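Predicted ATPase of the ABC class (Vibrio vulnificus, PDB 5D6A) binds the ATP analogue AMP-PNP and, as a predicted ATPase of the ABC class, probably hydrolyses ATP. Local coordinates at residues T273-I278 with T357-E362; E279-N284 with I294-S299; A300-A305 with A499-E504. All coordinates share one frame; numbering follows the deposited sequence.

Interaction 1: T273-I278 with T357-E362. With ANP (phosphoaminophosphonic acid-adenylate ester), chain C.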
# COMPACT_ATOMS: atom_id res chain seq x y z
N THR A 273 -4.25 12.75 14.39
CA THR A 273 -2.99 13.48 14.44
C THR A 273 -2.30 13.28 15.79
O THR A 273 -1.08 13.12 15.85
CB THR A 273 -3.20 14.98 14.18
OG1 THR A 273 -3.79 15.16 12.89
CG2 THR A 273 -1.88 15.73 14.23
N LEU A 274 -3.09 13.27 16.86
CA LEU A 274 -2.54 13.05 18.19
C LEU A 274 -2.05 11.61 18.31
O LEU A 274 -0.94 11.37 18.77
CB LEU A 274 -3.59 13.34 19.28
CG LEU A 274 -3.19 13.01 20.72
CD1 LEU A 274 -1.90 13.70 21.12
CD2 LEU A 274 -4.31 13.39 21.68
N LEU A 275 -2.88 10.66 17.89
CA LEU A 275 -2.53 9.24 17.95
C LEU A 275 -1.33 8.95 17.06
O LEU A 275 -0.45 8.18 17.43
CB LEU A 275 -3.72 8.37 17.54
CG LEU A 275 -3.55 6.86 17.73
CD1 LEU A 275 -3.36 6.52 19.20
CD2 LEU A 275 -4.74 6.10 17.16
N ASN A 276 -1.30 9.56 15.88
CA ASN A 276 -0.19 9.37 14.95
C ASN A 276 1.13 9.79 15.57
O ASN A 276 2.15 9.12 15.39
CB ASN A 276 -0.43 10.14 13.65
CG ASN A 276 -1.54 9.53 12.81
OD1 ASN A 276 -1.89 8.35 12.97
ND2 ASN A 276 -2.08 10.32 11.89
N ALA A 277 1.12 10.90 16.30
CA ALA A 277 2.32 11.40 16.96
C ALA A 277 2.75 10.42 18.05
O ALA A 277 3.95 10.19 18.24
CB ALA A 277 2.07 12.77 17.55
N ILE A 278 1.78 9.85 18.74
CA ILE A 278 2.06 8.89 19.80
C ILE A 278 2.64 7.60 19.22
O ILE A 278 3.67 7.12 19.69
CB ILE A 278 0.79 8.58 20.64
CG1 ILE A 278 0.35 9.83 21.40
CG2 ILE A 278 1.06 7.46 21.64
CD1 ILE A 278 -0.96 9.67 22.15
N THR A 357 1.54 -1.70 25.29
CA THR A 357 0.54 -0.74 24.88
C THR A 357 0.01 -1.06 23.49
O THR A 357 0.76 -1.46 22.60
CB THR A 357 1.13 0.69 24.90
OG1 THR A 357 1.66 0.97 26.20
CG2 THR A 357 0.07 1.72 24.53
N LEU A 358 -1.29 -0.88 23.32
CA LEU A 358 -1.96 -1.15 22.06
C LEU A 358 -2.64 0.12 21.58
O LEU A 358 -3.35 0.76 22.35
CB LEU A 358 -3.00 -2.26 22.23
CG LEU A 358 -2.45 -3.60 22.71
CD1 LEU A 358 -3.59 -4.53 23.07
CD2 LEU A 358 -1.54 -4.23 21.66
N LEU A 359 -2.41 0.48 20.33
CA LEU A 359 -3.00 1.68 19.75
C LEU A 359 -4.05 1.27 18.75
O LEU A 359 -3.81 0.43 17.90
CB LEU A 359 -1.91 2.53 19.08
CG LEU A 359 -0.69 2.82 19.97
CD1 LEU A 359 0.35 3.61 19.20
CD2 LEU A 359 -1.09 3.55 21.25
N ILE A 360 -5.24 1.86 18.85
CA ILE A 360 -6.35 1.53 17.96
C ILE A 360 -7.07 2.78 17.48
O ILE A 360 -7.27 3.72 18.24
CB ILE A 360 -7.37 0.60 18.65
CG1 ILE A 360 -6.70 -0.71 19.04
CG2 ILE A 360 -8.57 0.34 17.74
CD1 ILE A 360 -7.60 -1.68 19.78
N ASP A 361 -7.46 2.78 16.21
CA ASP A 361 -8.18 3.89 15.61
C ASP A 361 -9.47 3.34 15.00
O ASP A 361 -9.43 2.58 14.04
CB ASP A 361 -7.33 4.59 14.55
CG ASP A 361 -7.98 5.85 14.00
OD1 ASP A 361 -9.20 6.04 14.18
OD2 ASP A 361 -7.27 6.66 13.37
N GLU A 362 -10.60 3.74 15.58
CA GLU A 362 -11.91 3.27 15.15
C GLU A 362 -12.16 3.44 13.65
O GLU A 362 -12.92 2.68 13.05
CB GLU A 362 -13.00 3.98 15.96
CG GLU A 362 -14.40 3.41 15.77
CD GLU A 362 -15.43 4.03 16.70
OE1 GLU A 362 -15.27 5.21 17.09
OE2 GLU A 362 -16.42 3.34 17.03
PG ANP C . -9.78 10.33 12.88
O1G ANP C . -8.94 9.84 14.03
O2G ANP C . -9.62 9.51 11.62
O3G ANP C . -11.21 10.60 13.28
PB ANP C . -9.80 13.39 13.03
O1B ANP C . -9.75 13.41 14.53
O2B ANP C . -11.15 13.52 12.37
N3B ANP C . -9.09 11.89 12.47
PA ANP C . -7.44 14.47 11.91
O1A ANP C . -6.39 14.67 12.97
O2A ANP C . -7.41 13.21 11.09
O3A ANP C . -8.90 14.65 12.57
O5' ANP C . -7.39 15.71 10.89
C5' ANP C . -7.43 17.04 11.37
C4' ANP C . -6.81 17.98 10.34
O4' ANP C . -6.38 19.17 11.00
C3' ANP C . -5.59 17.39 9.65
O3' ANP C . -5.55 17.81 8.28
C2' ANP C . -4.41 17.95 10.42
O2' ANP C . -3.28 18.19 9.58
C1' ANP C . -4.95 19.25 11.03
N9 ANP C . -4.48 19.44 12.42
C8 ANP C . -4.47 18.52 13.41
N7 ANP C . -3.97 19.06 14.55
C5 ANP C . -3.65 20.34 14.30
C6 ANP C . -3.08 21.47 15.06
N6 ANP C . -2.74 21.33 16.36
N1 ANP C . -2.90 22.65 14.42
C2 ANP C . -3.24 22.81 13.12
N3 ANP C . -3.77 21.81 12.37
C4 ANP C . -3.99 20.58 12.90
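Oxygen O1A on the alpha phosphate of ANP is gripped twice by Thr273: hydroxyl OG1 donates to it over 2.6 Å, and the backbone N of the same residue donates over 3.2 Å (N-H...O angle 152°). Both donors can reach one oxygen because OG1 is turned back beside the backbone N (chi1 -59°), and methyl CG2 is thereby left alongside the adenine, 3.9 Å from ANP C8. Lys271 N, Gly270 N and Phe268 N also donate to the nucleotide, and the carbonyl oxygens of Val231 and of Asp336 of the second subunit also bond to it.

This pattern is consistent with a Walker A P-loop, with helix 271-280 starting at the phosphates. Strand 357-361, a run of aliphatic residues closing on Asp361, has the character of a Walker B strand. Their short axes approach to 9.8 Å and run nearly antiparallel, at 149°.

Helix and strand meet through buried aliphatic packing. Leu275 carries most of it: its CD1 lies 4.2 Å from Leu359 CB, while its other methyl, CD2, meets the strand backbone, 3.6 Å from Ile360 O, and touches Asp361 CB. One turn on, Ile278 CG2 meets Leu359 CD2 at a looser 4.5 Å. Val408 on the neighbouring strand 404-408 packs on both Leu275 and Asp361.

The Asp361 carboxylate stands near the gamma phosphate, OD2 being 3.7 Å from ANP O1G. It is positioned by other bonds, OD1 to Asp363 N and OD2 to Ser272 OG.

Interaction 2: E279-N284 with I294-S299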
# COMPACT_ATOMS: atom_id res chain seq x y z
N GLU A 279 2.00 7.06 18.18
CA GLU A 279 2.47 5.80 17.57
C GLU A 279 3.88 5.95 17.02
O GLU A 279 4.66 4.99 17.05
CB GLU A 279 1.54 5.33 16.44
CG GLU A 279 1.78 6.02 15.10
CD GLU A 279 0.83 5.58 14.01
OE1 GLU A 279 -0.34 5.30 14.32
OE2 GLU A 279 1.24 5.56 12.83
N ARG A 280 4.22 7.14 16.52
CA ARG A 280 5.55 7.38 15.97
C ARG A 280 6.58 7.79 17.02
O ARG A 280 7.78 7.73 16.76
CB ARG A 280 5.50 8.40 14.83
CG ARG A 280 4.81 7.84 13.61
CD ARG A 280 5.29 8.48 12.32
NE ARG A 280 5.10 7.55 11.22
CZ ARG A 280 5.89 6.50 10.97
NH1 ARG A 280 6.94 6.23 11.76
NH2 ARG A 280 5.64 5.71 9.94
N SER A 281 6.11 8.18 18.20
CA SER A 281 7.02 8.56 19.28
C SER A 281 7.75 7.35 19.87
O SER A 281 8.48 7.48 20.85
CB SER A 281 6.28 9.33 20.36
OG SER A 281 5.83 10.57 19.83
N ILE A 282 7.54 6.16 19.29
CA ILE A 282 8.29 4.98 19.71
C ILE A 282 9.73 5.17 19.26
O ILE A 282 10.64 4.50 19.75
CB ILE A 282 7.74 3.66 19.11
CG1 ILE A 282 7.74 3.71 17.58
CG2 ILE A 282 6.35 3.36 19.65
CD1 ILE A 282 7.25 2.44 16.92
N TYR A 283 9.92 6.07 18.29
CA TYR A 283 11.25 6.42 17.80
C TYR A 283 11.58 7.83 18.27
O TYR A 283 10.69 8.59 18.63
CB TYR A 283 11.30 6.44 16.27
CG TYR A 283 10.89 5.16 15.58
CD1 TYR A 283 11.71 4.04 15.60
CD2 TYR A 283 9.71 5.10 14.85
CE1 TYR A 283 11.34 2.88 14.95
CE2 TYR A 283 9.34 3.94 14.19
CZ TYR A 283 10.16 2.84 14.24
OH TYR A 283 9.79 1.68 13.59
N ASN A 284 12.86 8.16 18.24
CA ASN A 284 13.32 9.49 18.60
C ASN A 284 13.31 10.35 17.34
O ASN A 284 13.60 9.85 16.25
CB ASN A 284 14.74 9.43 19.17
CG ASN A 284 14.85 8.57 20.41
OD1 ASN A 284 13.91 8.49 21.21
ND2 ASN A 284 16.00 7.94 20.59
N ILE A 294 8.26 14.17 22.53
CA ILE A 294 7.13 13.28 22.73
C ILE A 294 7.71 11.87 22.81
O ILE A 294 8.47 11.46 21.94
CB ILE A 294 6.11 13.32 21.56
CG1 ILE A 294 5.67 14.75 21.27
CG2 ILE A 294 4.90 12.46 21.90
CD1 ILE A 294 4.68 14.86 20.13
N VAL A 295 7.38 11.15 23.88
CA VAL A 295 7.86 9.78 24.06
C VAL A 295 6.69 8.84 24.33
O VAL A 295 5.67 9.24 24.87
CB VAL A 295 8.89 9.68 25.21
CG1 VAL A 295 10.17 10.40 24.84
CG2 VAL A 295 8.31 10.21 26.51
N THR A 296 6.86 7.59 23.93
CA THR A 296 5.84 6.57 24.11
C THR A 296 6.49 5.22 24.37
O THR A 296 7.63 4.97 23.97
CB THR A 296 4.94 6.46 22.85
OG1 THR A 296 4.37 7.74 22.55
CG2 THR A 296 3.83 5.45 23.05
N ASP A 297 5.76 4.35 25.06
CA ASP A 297 6.22 3.01 25.35
C ASP A 297 6.82 2.43 24.06
O ASP A 297 6.15 2.39 23.03
CB ASP A 297 5.04 2.18 25.83
CG ASP A 297 5.41 0.76 26.19
OD1 ASP A 297 6.47 0.27 25.75
OD2 ASP A 297 4.63 0.14 26.92
N GLY A 298 8.07 1.99 24.13
CA GLY A 298 8.79 1.45 22.98
C GLY A 298 8.14 0.26 22.30
O GLY A 298 8.35 0.04 21.10
N SER A 299 7.36 -0.51 23.05
CA SER A 299 6.70 -1.71 22.52
C SER A 299 5.28 -1.47 22.00
O SER A 299 4.63 -2.40 21.53
CB SER A 299 6.66 -2.79 23.61
OG SER A 299 5.94 -2.33 24.74
O HOH W 1 10.80 1.28 20.00
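Ser281 and Ile282 sit in a type I beta turn, Arg280 to Tyr283, at the C-terminal end of helix 271-280. Ser281 packs on strand 294-296, an edge strand, within this chain, of a four-stranded antiparallel sheet, and Ile282 packs on the residues just after it. The closest backbone approaches pair Ser281 with Val295 and Ile282 with Gly298.

Packing centres on Ser281, whose side chain fits between Ile294 and Thr296. Its CB lies 3.3 Å from Thr296 OG1 and 3.4 Å from Ile294 O, and its hydroxyl rests against the CG2 branch of Ile294. That hydroxyl is turned beside its own backbone N (chi1 -65°) and is bonded back to Ala277 O in the preceding helical turn. Ile282 approaches farther along, its CG2 3.5 Å from Asp297 O. The CG1 branch of the same isoleucine covers one face of the Tyr283 ring, 3.6 Å above its plane and offset toward the rim.

Direct polar contact is slight: Thr296 N gives a weak, bent hydrogen bond to Ser281 O (3.5 Å, 130°), an oxygen that also receives Arg198. The hydroxyl of Thr296 is held outside the pair, by Ser208 OG and by Ile278 O on the helix. A water then bridges the two backbones, donating to Ile282 O and to Gly298 O, the latter also bonded by Arg555.

Beyond the strand, Asp297 forms an Asx turn. OD1 is doubly gripped, by Ser299 N at 2.9 Å and Ser299 OG at 2.8 Å, both coming from the same face and about 43° out of the carboxylate plane.

Interaction 3: A300-A305 with A499-E504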
# COMPACT_ATOMS: atom_id res chain seq x y z
N ALA A 300 4.81 -0.23 22.08
CA ALA A 300 3.45 0.10 21.62
C ALA A 300 3.20 -0.32 20.17
O ALA A 300 3.95 0.07 19.27
CB ALA A 300 3.18 1.59 21.80
N MSE A 301 2.15 -1.11 19.96
CA MSE A 301 1.80 -1.61 18.63
C MSE A 301 0.44 -1.16 18.21
O MSE A 301 -0.54 -1.38 18.92
CB MSE A 301 1.81 -3.14 18.67
CG MSE A 301 1.28 -3.80 17.39
SE MSE A 301 2.41 -3.38 15.83
CE MSE A 301 4.02 -4.35 16.41
N LYS A 302 0.35 -0.52 17.05
CA LYS A 302 -0.93 -0.09 16.53
C LYS A 302 -1.50 -1.22 15.71
O LYS A 302 -0.86 -1.72 14.78
CB LYS A 302 -0.81 1.18 15.68
CG LYS A 302 -2.16 1.69 15.17
CD LYS A 302 -2.05 3.13 14.70
CE LYS A 302 -3.39 3.72 14.27
NZ LYS A 302 -3.95 3.08 13.05
N ILE A 303 -2.71 -1.64 16.06
CA ILE A 303 -3.36 -2.72 15.36
C ILE A 303 -4.55 -2.17 14.58
O ILE A 303 -5.21 -1.24 15.02
CB ILE A 303 -3.79 -3.86 16.31
CG1 ILE A 303 -4.84 -3.37 17.32
CG2 ILE A 303 -2.58 -4.41 17.05
CD1 ILE A 303 -5.30 -4.45 18.28
N ARG A 304 -4.78 -2.76 13.41
CA ARG A 304 -5.86 -2.36 12.53
C ARG A 304 -6.34 -3.61 11.81
O ARG A 304 -5.84 -4.71 12.06
CB ARG A 304 -5.38 -1.32 11.52
CG ARG A 304 -4.23 -1.78 10.64
CD ARG A 304 -3.80 -0.69 9.67
NE ARG A 304 -4.87 -0.30 8.76
CZ ARG A 304 -4.80 0.71 7.90
NH1 ARG A 304 -5.84 0.98 7.11
NH2 ARG A 304 -3.71 1.46 7.82
N ALA A 305 -7.31 -3.44 10.92
CA ALA A 305 -7.83 -4.57 10.17
C ALA A 305 -6.99 -4.82 8.93
O ALA A 305 -6.62 -3.89 8.22
CB ALA A 305 -9.28 -4.32 9.79
N ALA A 499 0.53 -3.00 6.45
CA ALA A 499 -0.23 -2.73 7.68
C ALA A 499 0.63 -2.17 8.81
O ALA A 499 0.13 -1.43 9.65
CB ALA A 499 -0.94 -3.99 8.14
N LEU A 500 1.91 -2.53 8.83
CA LEU A 500 2.82 -2.05 9.85
C LEU A 500 3.20 -0.63 9.50
O LEU A 500 4.29 -0.37 8.98
CB LEU A 500 4.07 -2.95 9.91
CG LEU A 500 3.83 -4.45 10.09
CD1 LEU A 500 5.15 -5.19 10.13
CD2 LEU A 500 3.01 -4.74 11.34
N GLU A 501 2.29 0.30 9.77
CA GLU A 501 2.50 1.71 9.44
C GLU A 501 3.47 2.42 10.38
O GLU A 501 3.94 3.52 10.07
CB GLU A 501 1.17 2.46 9.37
CG GLU A 501 0.38 2.55 10.67
CD GLU A 501 -0.93 3.29 10.49
OE1 GLU A 501 -1.30 3.60 9.33
OE2 GLU A 501 -1.61 3.56 11.50
N GLN A 502 3.77 1.81 11.52
CA GLN A 502 4.72 2.40 12.46
C GLN A 502 6.16 2.34 11.94
O GLN A 502 6.99 3.14 12.36
CB GLN A 502 4.63 1.72 13.82
CG GLN A 502 3.45 2.17 14.66
CD GLN A 502 3.36 1.41 15.97
OE1 GLN A 502 3.25 0.19 15.98
NE2 GLN A 502 3.38 2.13 17.08
N LEU A 503 6.46 1.40 11.04
CA LEU A 503 7.81 1.29 10.48
C LEU A 503 8.22 2.61 9.86
O LEU A 503 7.41 3.28 9.22
CB LEU A 503 7.91 0.17 9.45
CG LEU A 503 7.91 -1.27 9.98
CD1 LEU A 503 7.93 -2.27 8.83
CD2 LEU A 503 9.11 -1.49 10.90
N GLU A 504 9.48 2.97 10.05
CA GLU A 504 10.01 4.24 9.57
C GLU A 504 10.87 4.13 8.30
O GLU A 504 10.66 4.87 7.35
CB GLU A 504 10.84 4.88 10.68
CG GLU A 504 11.42 6.24 10.34
CD GLU A 504 10.37 7.31 10.14
OE1 GLU A 504 9.27 7.20 10.73
OE2 GLU A 504 10.65 8.28 9.40
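The side-chain amide of Gln502 meets the backbone of Ala300 and Lys302 with two hydrogen bonds. NE2 donates to Ala300 O at 3.1 Å, coming from above that carbonyl plane, and OE1 accepts from Lys302 N at 3.2 Å in a bond fairly straight at the hydrogen (163°), though the donor stands well above the amide plane. Glu279 O is a second acceptor for NE2. The selenium of Met301, a selenomethionine, lies 3.7 Å from the same OE1, the two side chains crossing obliquely.

Charge pairing gathers on Glu501, flanked by two basic residues. Lys302 extends with CG anti to its backbone N (chi1 -178°) and bends only at its last torsion, which carries NZ to the syn side of Glu501 OE2, 2.8 Å away. Arg304 forms a longer salt bridge, its NH2 3.6 Å from Glu501 OE1, with guanidinium and carboxylate planes 65° apart. Arg304 CD also lies near Ala499 O.

Strand 301-302 is an edge strand, within this chain, of the mixed sheet from which the probable P-loop emerges. Here a turn of the MRB1590 C-terminal region lies along that border, joined by amide-to-backbone bonds and a Lys-Arg-Glu salt-bridge network.

In the fold
The three contacts lie close together in space, 9 to 15 Å from the centre of the chain, with their own centres 9 to 12 Å apart. Helix 271-280 serves interactions 1 and 2, at the nucleotide and then at its C-terminal end; interaction 2 is nested inside the loop closed by interaction 1. Strands 357-361 and 301-302 are parallel neighbours in the mixed sheet, which ties interaction 1 to interaction 3; their segments alternate along the chain. Interactions 2 and 3 follow in series and are joined by the salt bridge of Arg280 with Glu504. Together they place the C-terminal region against the helix and sheet that hold the nucleotide.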